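Local atomic coordinates of possible metal-dependent hydrolase (Veillonella parvula, PDB entry 3RPC), a protein that probably acts as a metal-dependent hydrolase of the metallo-beta-lactamase superfamily, holding a pair of zinc ions in its active site. Residues T169-T172 / S173-K177. Numbering follows the deposited sequence.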
loop_
_atom_site.group_PDB
_atom_site.type_symbol
_atom_site.label_atom_id
_atom_site.label_comp_id
_atom_site.label_asym_id
_atom_site.label_seq_id
_atom_site.Cartn_x
_atom_site.Cartn_y
_atom_site.Cartn_z
ATOM N N THR A 169 11.124 -1.887 2.384
ATOM C CA THR A 169 10.295 -0.688 2.408
ATOM C C THR A 169 10.963 0.346 3.289
ATOM O O THR A 169 11.707 0.011 4.213
ATOM C CB THR A 169 8.879 -1.001 2.932
ATOM O OG1 THR A 169 8.084 0.198 2.957
ATOM C CG2 THR A 169 8.929 -1.628 4.326
ATOM N N VAL A 170 10.710 1.607 2.975
ATOM C CA VAL A 170 11.015 2.688 3.907
ATOM C C VAL A 170 9.872 2.794 4.922
ATOM O O VAL A 170 8.867 2.093 4.818
ATOM C CB VAL A 170 11.223 4.025 3.175
ATOM C CG1 VAL A 170 12.322 3.901 2.133
ATOM C CG2 VAL A 170 9.915 4.535 2.526
ATOM N N TRP A 171 10.016 3.656 5.919
ATOM C CA TRP A 171 8.971 3.775 6.932
ATOM C C TRP A 171 7.771 4.537 6.377
ATOM O O TRP A 171 7.855 5.733 6.139
ATOM C CB TRP A 171 9.506 4.489 8.169
ATOM C CG TRP A 171 8.621 4.319 9.349
ATOM C CD1 TRP A 171 7.402 4.904 9.549
ATOM C CD2 TRP A 171 8.881 3.519 10.501
ATOM N NE1 TRP A 171 6.878 4.494 10.756
ATOM C CE2 TRP A 171 7.775 3.654 11.365
ATOM C CE3 TRP A 171 9.948 2.709 10.894
ATOM C CZ2 TRP A 171 7.704 3.002 12.596
ATOM C CZ3 TRP A 171 9.879 2.061 12.117
ATOM C CH2 TRP A 171 8.761 2.207 12.952
ATOM N N THR A 172 6.665 3.835 6.159
ATOM C CA THR A 172 5.437 4.460 5.666
ATOM C C THR A 172 4.277 4.109 6.590
ATOM O O THR A 172 4.443 3.375 7.567
ATOM C CB THR A 172 5.060 3.944 4.272
ATOM O OG1 THR A 172 4.650 2.573 4.373
ATOM C CG2 THR A 172 6.221 4.066 3.293
ATOM N N SER A 173 3.084 4.612 6.279
ATOM C CA SER A 173 1.916 4.260 7.068
ATOM C C SER A 173 1.578 2.775 6.986
ATOM O O SER A 173 0.880 2.248 7.850
ATOM C CB SER A 173 0.709 5.100 6.647
ATOM O OG SER A 173 0.943 6.471 6.934
ATOM N N ASP A 174 2.063 2.095 5.949
ATOM C CA ASP A 174 1.808 0.658 5.854
ATOM C C ASP A 174 2.503 -0.075 6.997
ATOM O O ASP A 174 1.995 -1.082 7.503
ATOM C CB ASP A 174 2.259 0.108 4.502
ATOM C CG ASP A 174 1.265 0.419 3.385
ATOM O OD1 ASP A 174 0.055 0.498 3.674
ATOM O OD2 ASP A 174 1.691 0.568 2.224
ATOM N N VAL A 175 3.667 0.433 7.394
ATOM C CA VAL A 175 4.412 -0.127 8.518
ATOM C C VAL A 175 3.648 0.171 9.818
ATOM O O VAL A 175 3.456 -0.719 10.658
ATOM C CB VAL A 175 5.848 0.450 8.565
ATOM C CG1 VAL A 175 6.619 -0.074 9.786
ATOM C CG2 VAL A 175 6.581 0.123 7.269
ATOM N N GLU A 176 3.188 1.415 9.971
ATOM C CA GLU A 176 2.402 1.795 11.152
ATOM C C GLU A 176 1.153 0.944 11.266
ATOM O O GLU A 176 0.781 0.528 12.361
ATOM C CB GLU A 176 2.023 3.283 11.126
ATOM C CG GLU A 176 3.210 4.246 11.159
ATOM C CD GLU A 176 3.900 4.347 12.520
ATOM O OE1 GLU A 176 3.487 3.669 13.492
ATOM O OE2 GLU A 176 4.869 5.130 12.620
ATOM N N LYS A 177 0.508 0.702 10.126
ATOM C CA LYS A 177 -0.690 -0.134 10.076
ATOM C C LYS A 177 -0.410 -1.549 10.554
ATOM O O LYS A 177 -1.134 -2.066 11.408
ATOM C CB LYS A 177 -1.280 -0.158 8.665
ATOM C CG LYS A 177 -2.046 1.111 8.305
ATOM C CD LYS A 177 -2.388 1.125 6.826
ATOM C CE LYS A 177 -3.255 2.325 6.442
ATOM N NZ LYS A 177 -3.712 2.173 5.022
HETATM O O HOH W 1 3.901 1.964 1.883
#
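T172 is the N-cap of helix 173-182, which follows the loop after the zinc ligand D168 in a domain of the metallo-beta-lactamase superfamily. Its OG1 accepts from the backbone N of D174 at 3.1 Å. What aims the hydroxyl at this first turn is chi1 of 69°, which sets OG1 between the backbone N and the carbonyl carbon. A water 2.7 Å from T172 OG1 also donates to D174 OD2, tying the cap to the carboxylate of the first turn. T172 O receives E176 N at 3.3 Å and V175 N at 3.0 Å, both weak bonds.

One residue earlier, the indole of W171 lies over V175 and meets the end of E176 at its edge, the two side chains crossing at about a right angle. Its NE1 donates to E176 OE2 at 2.8 Å; the oxygen lies close to the ring plane but is approached from above the carboxylate, and the two planes stand 65° apart. V175 CG1 sits over one face, 4.2 Å from the centre of the six-membered ring, in a CH-pi contact. R212 makes a cation-pi contact with the same indole, and R216 forms a salt bridge with E176 OE1, joining the turn to helix 207-216. V135 and A139 of the second subunit pack on W171 and E176, respectively.

With R216 at one carboxylate oxygen and the indole N-H at the other, E176 is probably kept ionised and its carboxylate restrained, while V175 and E176 help to hold the indole against the first turn.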